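Local coordinates for Endonuclease/exonuclease/phosphatase (Leptotrichia buccalis C-1013-b, PDB 3TEB), which probably hydrolyses phosphodiester bonds in nucleic acids as a magnesium-binding nuclease of the DNase I-like endonuclease/exonuclease/phosphatase family, at residues A[11-16]-A[59-64]; A[40-45]-A[91-96]; A[81-86]-A[122-127]; A[140-145]-A[171-176]. All blocks are in the same frame, centred on the assembly; numbering follows the deposited sequence.

From the N terminus, the loop after strand 4-10 opens contact 1, and contact 2 opens at 40-45 before contact 1 closes at 59-64, so the two cross. Segment 81-86 opens contact 3 before 91-96 closes contact 2, a second crossing, and contact 3 closes at 122-127. Contact 4 then follows in series, its parallel strands joined through helix 154-162. Contact 1 seats helix 61-69 on the loop, contact 2 pairs two strands of the first sheet, contact 3 ties an outermost strand of that sheet, 78-84, to the second sheet, and contact 4 lies within the second sheet. Ser141 OG of contact 4 reaches Ala96 O of contact 2, joining the two sheets a second time.

Contact 1. Residues A[11-16]-A[59-64]; sequences VHAWLE and ENYAWV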
# COMPACT_ATOMS: atom_id res chain seq x y z
N VAL A 11 -0.41 3.87 -6.75
CA VAL A 11 -1.33 4.68 -7.56
C VAL A 11 -0.66 5.50 -8.65
O VAL A 11 -1.34 6.17 -9.44
CB VAL A 11 -2.26 5.57 -6.70
CG1 VAL A 11 -3.37 4.72 -6.11
CG2 VAL A 11 -1.47 6.32 -5.63
N HIS A 12 0.67 5.43 -8.69
CA HIS A 12 1.47 6.18 -9.64
C HIS A 12 0.94 7.61 -9.74
O HIS A 12 0.70 8.13 -10.83
CB HIS A 12 1.45 5.46 -11.00
CG HIS A 12 2.62 5.77 -11.88
ND1 HIS A 12 2.49 5.92 -13.25
CD2 HIS A 12 3.93 5.96 -11.61
CE1 HIS A 12 3.68 6.19 -13.78
NE2 HIS A 12 4.57 6.22 -12.80
N ALA A 13 0.74 8.25 -8.59
CA ALA A 13 0.03 9.53 -8.50
C ALA A 13 0.55 10.67 -9.39
O ALA A 13 1.71 11.07 -9.28
CB ALA A 13 0.01 9.99 -7.06
N TRP A 14 -0.34 11.21 -10.24
CA TRP A 14 -0.07 12.38 -11.10
C TRP A 14 0.99 12.12 -12.17
O TRP A 14 1.66 13.06 -12.65
CB TRP A 14 0.32 13.64 -10.32
CG TRP A 14 -0.62 14.05 -9.24
CD1 TRP A 14 -0.31 14.19 -7.94
CD2 TRP A 14 -2.01 14.39 -9.37
NE1 TRP A 14 -1.41 14.59 -7.23
CE2 TRP A 14 -2.47 14.72 -8.09
CE3 TRP A 14 -2.91 14.44 -10.44
CZ2 TRP A 14 -3.79 15.10 -7.84
CZ3 TRP A 14 -4.23 14.82 -10.19
CH2 TRP A 14 -4.65 15.15 -8.90
N LEU A 15 1.13 10.86 -12.52
CA LEU A 15 2.09 10.42 -13.52
C LEU A 15 1.37 9.51 -14.49
O LEU A 15 1.99 8.79 -15.30
CB LEU A 15 3.25 9.68 -12.87
CG LEU A 15 4.05 10.38 -11.78
CD1 LEU A 15 5.04 9.38 -11.21
CD2 LEU A 15 4.78 11.61 -12.30
N GLU A 16 0.04 9.54 -14.40
CA GLU A 16 -0.81 8.74 -15.26
C GLU A 16 -1.52 9.62 -16.28
O GLU A 16 -1.93 10.75 -15.97
CB GLU A 16 -1.83 7.96 -14.43
CG GLU A 16 -1.23 6.74 -13.74
CD GLU A 16 -0.77 5.65 -14.73
OE1 GLU A 16 -1.62 5.11 -15.48
OE2 GLU A 16 0.45 5.34 -14.75
N GLU A 59 -3.66 19.55 -3.50
CA GLU A 59 -3.67 18.61 -4.63
C GLU A 59 -2.84 17.33 -4.37
O GLU A 59 -2.55 16.59 -5.30
CB GLU A 59 -3.25 19.28 -5.96
CG GLU A 59 -4.23 20.31 -6.56
CD GLU A 59 -3.73 20.86 -7.93
OE1 GLU A 59 -4.58 21.29 -8.77
OE2 GLU A 59 -2.48 20.86 -8.18
N ASN A 60 -2.46 17.08 -3.12
CA ASN A 60 -1.97 15.76 -2.73
C ASN A 60 -2.94 14.69 -3.24
O ASN A 60 -4.15 14.76 -3.01
CB ASN A 60 -1.77 15.69 -1.21
CG ASN A 60 -1.36 14.30 -0.73
OD1 ASN A 60 -2.09 13.32 -0.91
ND2 ASN A 60 -0.20 14.22 -0.09
N TYR A 61 -2.41 13.71 -3.96
CA TYR A 61 -3.26 12.75 -4.65
C TYR A 61 -4.28 12.10 -3.73
O TYR A 61 -5.46 11.99 -4.06
CB TYR A 61 -2.40 11.68 -5.31
CG TYR A 61 -3.16 10.62 -6.09
CD1 TYR A 61 -3.23 10.66 -7.48
CD2 TYR A 61 -3.79 9.56 -5.43
CE1 TYR A 61 -3.91 9.68 -8.19
CE2 TYR A 61 -4.46 8.58 -6.14
CZ TYR A 61 -4.52 8.64 -7.51
OH TYR A 61 -5.19 7.67 -8.19
N ALA A 62 -3.80 11.69 -2.56
CA ALA A 62 -4.62 11.01 -1.55
C ALA A 62 -5.74 11.92 -1.05
O ALA A 62 -6.90 11.51 -0.96
CB ALA A 62 -3.75 10.53 -0.42
N TRP A 63 -5.39 13.16 -0.73
CA TRP A 63 -6.37 14.13 -0.30
C TRP A 63 -7.44 14.34 -1.38
O TRP A 63 -8.63 14.36 -1.07
CB TRP A 63 -5.69 15.43 0.05
CG TRP A 63 -6.61 16.49 0.49
CD1 TRP A 63 -6.96 17.60 -0.21
CD2 TRP A 63 -7.31 16.55 1.73
NE1 TRP A 63 -7.83 18.37 0.51
CE2 TRP A 63 -8.07 17.75 1.71
CE3 TRP A 63 -7.38 15.72 2.86
CZ2 TRP A 63 -8.90 18.14 2.78
CZ3 TRP A 63 -8.20 16.10 3.93
CH2 TRP A 63 -8.95 17.31 3.88
N VAL A 64 -7.02 14.46 -2.63
CA VAL A 64 -7.98 14.60 -3.74
C VAL A 64 -8.89 13.37 -3.81
O VAL A 64 -10.11 13.49 -3.91
CB VAL A 64 -7.27 14.83 -5.11
CG1 VAL A 64 -8.28 14.84 -6.24
CG2 VAL A 64 -6.46 16.13 -5.07
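The backbones come nearest at Ala13 and Tyr61, whose CA atoms are 6.0 Å apart, where the type II beta turn from His12 to Leu15 meets the first turn of helix 61-69. Tyr61 carries the contact. Its CG stands anti to the backbone N (chi1 -179°), and the ring lies against Val11 and Ala13. Ala13 CB touches Tyr61 CD1 at 3.3 Å, while Val11 CB meets Tyr61 CE2 at 3.8 Å. The edge of the same ring is turned to the face of Trp14 in a T-shaped stack, the planes 73° apart and Tyr61 CD1 above the indole. At the indole edge, Trp14 NE1 gives a weak, bent bond to Glu59 O (3.0 Å), and Trp14 CZ2 rests 4.0 Å from Val64 CG2. An alanine in place of Tyr61 would probably open a gap between Val11, Ala13 and Trp14 and leave the indole face without its aromatic partner. Asn60 N-caps the helix, its OD1 accepting weakly from Ala62 N and Trp63 N, while its ND2 is held by Gln45. The arrangement is a capped helix start packed on the loop that follows strand 4-10, with Val11 about 5 Å, side chain to side chain, from the magnesium ligand Glu42.

Contact 2. Residues A[40-45]-A[91-96]; sequences MQEVNQ and YNEGVA. With MG (magnesium ion), chain C.
Glu42 CG stands anti to its own carbonyl carbon (chi1 -63°) and Glu93 CG anti to its backbone N (chi1 -164°); both chains run extended beyond CG and lie alongside each other, pointing the same way. Their carboxylate planes are 32° apart, and Glu42 OE1 lies 4.3 Å from Glu93 OE2. Glu42 OE2 binds the magnesium ion at 1.8 Å and also accepts from Asn10. Asn44 runs beside Glu93 as well: one water donates to Glu93 OE2 and, weakly, to Asn44 OD1, while Asn44 ND2 is taken by Ala13 O. Facing away from these acids, Met40, present as selenomethionine, touches Ala96 CB with its CE at 4.0 Å. Further along, Gln45 NE2 makes a long, weak bond to Asn92 OD1 (3.4 Å) and also bonds Asp55 O, and Gln45 OE1 takes Arg57 N. The antiparallel backbones are joined by paired bonds between Met40 and Ala96, Val43 and Gly94, and Gln45 and Asn92. Between the first two pairs the register slips by one residue. Gly94 O accepts from Val43 N at 3.0 Å, and a second water bridges Glu42 N, which donates to it at 2.7 Å, to Gly94 O. With Glu42 and Val43 both facing Gly94, the arrangement is a G1 beta bulge, set at the point where this sheet of the DNase I-like fold delivers a glutamate to its metal.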
# COMPACT_ATOMS: atom_id res chain seq x y z
N MSE A 40 -1.85 2.77 0.10
CA MSE A 40 -1.43 3.38 -1.16
C MSE A 40 0.04 3.73 -1.17
O MSE A 40 0.58 4.23 -0.16
CB MSE A 40 -2.25 4.62 -1.44
CG MSE A 40 -3.65 4.31 -1.86
SE MSE A 40 -4.64 5.96 -2.14
CE MSE A 40 -4.68 6.56 -0.28
N GLN A 41 0.68 3.47 -2.31
CA GLN A 41 2.08 3.84 -2.52
C GLN A 41 2.20 4.76 -3.73
O GLN A 41 1.28 4.89 -4.54
CB GLN A 41 2.95 2.60 -2.71
CG GLN A 41 2.80 1.55 -1.63
CD GLN A 41 1.54 0.71 -1.80
OE1 GLN A 41 1.18 0.33 -2.92
NE2 GLN A 41 0.87 0.42 -0.68
N GLU A 42 3.38 5.38 -3.85
CA GLU A 42 3.64 6.38 -4.90
C GLU A 42 2.51 7.43 -4.87
O GLU A 42 1.88 7.72 -5.87
CB GLU A 42 3.86 5.75 -6.31
CG GLU A 42 5.09 4.80 -6.46
CD GLU A 42 5.56 4.57 -7.94
OE1 GLU A 42 6.00 5.54 -8.60
OE2 GLU A 42 5.52 3.42 -8.44
N VAL A 43 2.24 7.97 -3.68
CA VAL A 43 1.26 9.03 -3.52
C VAL A 43 2.04 10.33 -3.54
O VAL A 43 2.91 10.54 -2.70
CB VAL A 43 0.50 8.90 -2.18
CG1 VAL A 43 -0.34 10.13 -1.92
CG2 VAL A 43 -0.37 7.67 -2.19
N ASN A 44 1.73 11.21 -4.49
CA ASN A 44 2.55 12.41 -4.73
C ASN A 44 1.83 13.71 -4.45
O ASN A 44 0.60 13.80 -4.54
CB ASN A 44 3.09 12.44 -6.17
CG ASN A 44 3.91 11.21 -6.54
OD1 ASN A 44 4.82 10.81 -5.82
ND2 ASN A 44 3.58 10.60 -7.68
N GLN A 45 2.62 14.72 -4.10
CA GLN A 45 2.16 16.10 -4.04
C GLN A 45 3.25 17.04 -4.54
O GLN A 45 4.45 16.72 -4.49
CB GLN A 45 1.75 16.47 -2.62
CG GLN A 45 2.92 16.59 -1.64
CD GLN A 45 2.47 16.85 -0.21
OE1 GLN A 45 1.28 16.78 0.12
NE2 GLN A 45 3.43 17.15 0.66
N TYR A 91 7.83 16.51 -7.33
CA TYR A 91 6.90 15.90 -6.38
C TYR A 91 7.57 15.41 -5.09
O TYR A 91 8.75 15.03 -5.08
CB TYR A 91 6.17 14.72 -7.01
CG TYR A 91 5.25 15.08 -8.13
CD1 TYR A 91 4.15 15.91 -7.92
CD2 TYR A 91 5.44 14.56 -9.40
CE1 TYR A 91 3.29 16.24 -8.97
CE2 TYR A 91 4.59 14.87 -10.44
CZ TYR A 91 3.52 15.71 -10.23
OH TYR A 91 2.67 16.02 -11.28
N ASN A 92 6.81 15.42 -4.00
CA ASN A 92 7.14 14.62 -2.84
C ASN A 92 6.49 13.27 -3.04
O ASN A 92 5.30 13.18 -3.38
CB ASN A 92 6.62 15.26 -1.54
CG ASN A 92 7.24 16.63 -1.23
OD1 ASN A 92 6.56 17.51 -0.68
ND2 ASN A 92 8.53 16.81 -1.56
N GLU A 93 7.26 12.21 -2.86
CA GLU A 93 6.72 10.86 -2.98
C GLU A 93 6.52 10.28 -1.59
O GLU A 93 7.39 10.39 -0.74
CB GLU A 93 7.67 9.97 -3.80
CG GLU A 93 7.01 8.69 -4.30
CD GLU A 93 7.85 7.91 -5.32
OE1 GLU A 93 8.20 6.73 -5.04
OE2 GLU A 93 8.16 8.48 -6.41
N GLY A 94 5.37 9.67 -1.35
CA GLY A 94 5.09 9.12 -0.05
C GLY A 94 4.14 7.95 -0.12
O GLY A 94 3.86 7.44 -1.20
N VAL A 95 3.66 7.52 1.03
CA VAL A 95 2.69 6.44 1.09
C VAL A 95 1.55 6.93 1.92
O VAL A 95 1.70 7.91 2.65
CB VAL A 95 3.28 5.15 1.72
CG1 VAL A 95 4.25 4.48 0.76
CG2 VAL A 95 3.97 5.46 3.03
N ALA A 96 0.40 6.28 1.80
CA ALA A 96 -0.73 6.67 2.62
C ALA A 96 -1.58 5.49 3.03
O ALA A 96 -1.41 4.38 2.52
CB ALA A 96 -1.57 7.70 1.92
MG MG C . 5.92 3.18 -10.16
O HOH W 1 5.72 5.24 -2.50
O HOH W 2 7.19 11.10 -7.53

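Contact 3. Residues A[81-86]-A[122-127]; sequences WSNSHI and ARRIVS
Arg124 grips the backbone of Asn83: its NE donates to Asn83 O at 2.9 Å, almost straight, with the oxygen in the guanidinium plane and the donor nearly along the C=O axis. Arg124 NH2 adds only a long, weak bond to the same oxygen. Arg124 CG, anti to the backbone N (chi1 -167°), lies 3.3 Å from Ser82 OG; bends at chi2 and chi3 then bring NE round to the carbonyl. A leucine in place of Arg124 would probably leave Asn83 O without its guanidinium donor and lose a charged clasp between the strands. One residue on, Ser84 OG accepts from Arg124 N at 3.1 Å. His85 ND1 donates to Ala122 O at 2.8 Å, the oxygen lying in the imidazole plane. Beyond Arg124, Val126 CG2 packs on Ser82 CB. Strand 81-84 is part of an outermost strand of one sheet of the DNase I-like beta sandwich, and 124-127 belongs to the other sheet; they run nearly antiparallel, at 170°, joined largely through side chains. Ser84 and His85 sit in a classic beta bulge, both facing Glu93 of the neighbouring strand, which is consistent with their both reaching 122-124. His85 CG sits between its backbone N and carbonyl carbon (chi1 55°), and the ring's CE1 comes 3.5 Å from Arg123 NE. Arg123 is itself fixed from outside, by Ile120 O at its NE and by His143 O at its NH1.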
# COMPACT_ATOMS: atom_id res chain seq x y z
N TRP A 81 -0.80 10.20 5.84
CA TRP A 81 0.16 10.24 4.76
C TRP A 81 1.51 10.59 5.28
O TRP A 81 1.64 11.26 6.30
CB TRP A 81 -0.27 11.27 3.71
CG TRP A 81 0.71 11.47 2.55
CD1 TRP A 81 0.79 10.72 1.40
CD2 TRP A 81 1.72 12.47 2.44
NE1 TRP A 81 1.80 11.20 0.58
CE2 TRP A 81 2.39 12.26 1.20
CE3 TRP A 81 2.13 13.50 3.27
CZ2 TRP A 81 3.44 13.06 0.77
CZ3 TRP A 81 3.17 14.30 2.85
CH2 TRP A 81 3.82 14.07 1.60
N SER A 82 2.54 10.14 4.58
CA SER A 82 3.88 10.49 4.96
C SER A 82 4.79 10.61 3.76
O SER A 82 4.78 9.74 2.89
CB SER A 82 4.44 9.44 5.92
OG SER A 82 5.63 9.92 6.51
N ASN A 83 5.59 11.66 3.73
CA ASN A 83 6.53 11.89 2.63
C ASN A 83 7.76 11.00 2.80
O ASN A 83 8.20 10.79 3.92
CB ASN A 83 6.88 13.39 2.57
CG ASN A 83 8.23 13.67 1.93
OD1 ASN A 83 8.37 13.66 0.71
ND2 ASN A 83 9.21 13.97 2.76
N SER A 84 8.30 10.48 1.69
CA SER A 84 9.52 9.65 1.72
C SER A 84 10.74 10.40 1.25
O SER A 84 11.73 10.49 1.98
CB SER A 84 9.40 8.39 0.85
OG SER A 84 8.51 7.45 1.41
N HIS A 85 10.67 10.90 0.02
CA HIS A 85 11.79 11.55 -0.64
C HIS A 85 11.28 12.43 -1.79
O HIS A 85 10.12 12.34 -2.19
CB HIS A 85 12.75 10.49 -1.18
CG HIS A 85 12.11 9.49 -2.09
ND1 HIS A 85 11.93 8.17 -1.74
CD2 HIS A 85 11.59 9.62 -3.33
CE1 HIS A 85 11.33 7.53 -2.73
NE2 HIS A 85 11.11 8.38 -3.71
N ILE A 86 12.16 13.29 -2.31
CA ILE A 86 11.93 14.02 -3.56
C ILE A 86 11.74 13.03 -4.71
O ILE A 86 12.61 12.21 -4.98
CB ILE A 86 13.08 15.00 -3.84
CG1 ILE A 86 13.02 16.18 -2.87
CG2 ILE A 86 13.02 15.51 -5.27
CD1 ILE A 86 14.35 16.86 -2.63
N ALA A 122 15.47 6.24 0.08
CA ALA A 122 14.89 6.51 1.40
C ALA A 122 13.40 6.24 1.38
O ALA A 122 12.67 6.84 0.60
CB ALA A 122 15.16 7.94 1.81
N ARG A 123 12.93 5.34 2.23
CA ARG A 123 11.50 4.99 2.21
C ARG A 123 10.88 5.06 3.58
O ARG A 123 11.30 4.36 4.49
CB ARG A 123 11.30 3.58 1.65
CG ARG A 123 11.93 3.36 0.29
CD ARG A 123 11.20 4.15 -0.75
NE ARG A 123 11.94 4.16 -2.01
CZ ARG A 123 11.64 3.40 -3.06
NH1 ARG A 123 10.61 2.57 -3.01
NH2 ARG A 123 12.37 3.48 -4.16
N ARG A 124 9.88 5.90 3.72
CA ARG A 124 9.15 6.06 4.97
C ARG A 124 7.91 5.13 4.92
O ARG A 124 7.30 4.94 3.86
CB ARG A 124 8.76 7.53 5.14
CG ARG A 124 8.27 7.97 6.49
CD ARG A 124 9.20 8.93 7.22
NE ARG A 124 9.27 10.23 6.58
CZ ARG A 124 9.77 11.33 7.15
NH1 ARG A 124 10.23 11.30 8.38
NH2 ARG A 124 9.81 12.48 6.47
N ILE A 125 7.55 4.54 6.06
CA ILE A 125 6.38 3.67 6.17
C ILE A 125 5.28 4.37 6.97
O ILE A 125 5.55 5.17 7.85
CB ILE A 125 6.77 2.37 6.88
CG1 ILE A 125 7.97 1.70 6.19
CG2 ILE A 125 5.60 1.44 6.99
CD1 ILE A 125 7.66 1.04 4.81
N VAL A 126 4.03 4.07 6.65
CA VAL A 126 2.94 4.58 7.47
C VAL A 126 2.25 3.42 8.14
O VAL A 126 1.82 2.47 7.47
CB VAL A 126 1.92 5.38 6.64
CG1 VAL A 126 0.74 5.78 7.49
CG2 VAL A 126 2.58 6.61 6.14
N SER A 127 2.14 3.48 9.47
CA SER A 127 1.39 2.48 10.21
C SER A 127 0.19 3.08 10.91
O SER A 127 0.18 4.25 11.26
CB SER A 127 2.27 1.72 11.19
OG SER A 127 2.51 2.49 12.34

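Contact 4. Residues A[140-145]-A[171-176]; sequences YSCHMN and KILMGD
Tyr140 starts the pairing of two parallel strands, its N donating to Ile172 O at 2.7 Å and its O accepting from Met174 N. Its CG stands anti to the carbonyl carbon (chi1 -67°), and the ring has Ile172 O at its edge, while CE2 touches Lys171 CG at 4.0 Å. The hydroxyl bonds Glu138, and Lys171 NZ is held by Thr165 O and Leu162 O. Ser141 adds a CA-H...O contact to Met174 O and sends its OG to Ala96 O of the facing sheet. Cys142 N donates to Met174 O at 2.7 Å, and its SG lies 3.7 Å from Leu173 CD2. Cys142 O takes a weak bond from Asp176 N and a CA-H...O contact from Gly175 CA. His143 and Asp176 then lie side by side, ring and carboxylate planes 13° apart. His143 CD2 is 3.2 Å from Asp176 OD2, and His143 NE2 approaches the same oxygen at an angle too poor for a hydrogen bond. Met144 N closes the ladder on Asp176 O at 2.9 Å. Helix 154-162 connects the two strands in a beta-alpha-beta unit, and Gly175 and Asp176 begin the Gly-Asp-Phe-Asn run familiar in this family. Asp176 OD2 is weakly bonded by Asn10, and the Asp176 side chain is about 6 Å from the magnesium ion at its nearest atom, so the imidazole and carboxylate set together at these strand ends are consistent with the polar lining of an active site.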
# COMPACT_ATOMS: atom_id res chain seq x y z
N TYR A 140 0.39 -1.64 7.82
CA TYR A 140 1.59 -0.93 7.36
C TYR A 140 1.56 -0.79 5.86
O TYR A 140 1.41 -1.79 5.17
CB TYR A 140 2.86 -1.68 7.76
CG TYR A 140 3.15 -1.74 9.24
CD1 TYR A 140 4.15 -0.96 9.79
CD2 TYR A 140 2.44 -2.59 10.07
CE1 TYR A 140 4.44 -1.01 11.16
CE2 TYR A 140 2.71 -2.66 11.44
CZ TYR A 140 3.71 -1.87 11.98
OH TYR A 140 3.99 -1.93 13.33
N SER A 141 1.71 0.44 5.37
CA SER A 141 1.77 0.70 3.93
C SER A 141 3.22 0.82 3.50
O SER A 141 3.94 1.70 3.96
CB SER A 141 1.01 1.98 3.60
OG SER A 141 0.90 2.14 2.20
N CYS A 142 3.67 -0.09 2.63
CA CYS A 142 5.09 -0.20 2.32
C CYS A 142 5.36 -0.09 0.85
O CYS A 142 4.59 -0.61 0.03
CB CYS A 142 5.63 -1.55 2.74
SG CYS A 142 4.90 -2.18 4.24
N HIS A 143 6.47 0.57 0.53
CA HIS A 143 6.98 0.61 -0.83
C HIS A 143 8.50 0.47 -0.79
O HIS A 143 9.21 1.44 -0.52
CB HIS A 143 6.54 1.88 -1.55
CG HIS A 143 7.04 1.97 -2.95
ND1 HIS A 143 7.43 3.16 -3.52
CD2 HIS A 143 7.26 1.02 -3.89
CE1 HIS A 143 7.84 2.94 -4.76
NE2 HIS A 143 7.75 1.65 -5.00
N MSE A 144 8.97 -0.74 -1.08
CA MSE A 144 10.37 -1.12 -0.89
C MSE A 144 11.21 -0.90 -2.13
O MSE A 144 10.68 -0.72 -3.22
CB MSE A 144 10.48 -2.59 -0.48
CG MSE A 144 9.46 -3.04 0.56
SE MSE A 144 9.65 -2.16 2.29
CE MSE A 144 11.36 -2.91 2.81
N ASN A 145 12.52 -0.94 -1.95
CA ASN A 145 13.48 -0.89 -3.04
C ASN A 145 13.59 -2.24 -3.74
O ASN A 145 13.09 -3.25 -3.23
CB ASN A 145 14.85 -0.46 -2.52
CG ASN A 145 14.83 0.90 -1.87
OD1 ASN A 145 14.58 1.91 -2.53
ND2 ASN A 145 15.10 0.94 -0.57
N LYS A 171 0.06 -7.90 12.82
CA LYS A 171 0.64 -6.88 11.97
C LYS A 171 0.32 -7.25 10.54
O LYS A 171 0.65 -8.36 10.10
CB LYS A 171 2.15 -6.78 12.20
CG LYS A 171 2.48 -6.09 13.49
CD LYS A 171 3.92 -6.24 13.92
CE LYS A 171 4.03 -5.72 15.34
NZ LYS A 171 5.38 -5.31 15.74
N ILE A 172 -0.36 -6.36 9.83
CA ILE A 172 -0.68 -6.57 8.41
C ILE A 172 0.06 -5.53 7.58
O ILE A 172 -0.03 -4.32 7.80
CB ILE A 172 -2.19 -6.62 8.13
CG1 ILE A 172 -2.75 -7.93 8.68
CG2 ILE A 172 -2.46 -6.54 6.64
CD1 ILE A 172 -4.23 -7.95 8.83
N LEU A 173 0.77 -6.04 6.59
CA LEU A 173 1.87 -5.32 6.01
C LEU A 173 1.69 -5.32 4.49
O LEU A 173 1.91 -6.32 3.83
CB LEU A 173 3.12 -6.04 6.48
CG LEU A 173 4.47 -5.38 6.47
CD1 LEU A 173 5.26 -5.85 7.66
CD2 LEU A 173 5.12 -5.79 5.17
N MSE A 174 1.26 -4.17 3.96
CA MSE A 174 0.70 -4.04 2.60
C MSE A 174 1.54 -3.17 1.67
O MSE A 174 1.98 -2.07 2.04
CB MSE A 174 -0.68 -3.38 2.68
CG MSE A 174 -1.73 -4.14 3.45
SE MSE A 174 -3.27 -3.00 3.87
CE MSE A 174 -2.44 -1.99 5.27
N GLY A 175 1.73 -3.63 0.44
CA GLY A 175 2.26 -2.77 -0.60
C GLY A 175 3.19 -3.34 -1.65
O GLY A 175 3.25 -4.55 -1.90
N ASP A 176 3.92 -2.42 -2.28
CA ASP A 176 4.76 -2.73 -3.42
C ASP A 176 6.13 -3.13 -2.93
O ASP A 176 6.84 -2.32 -2.34
CB ASP A 176 4.85 -1.50 -4.31
CG ASP A 176 5.61 -1.77 -5.60
OD1 ASP A 176 5.84 -2.96 -5.95
OD2 ASP A 176 5.98 -0.77 -6.27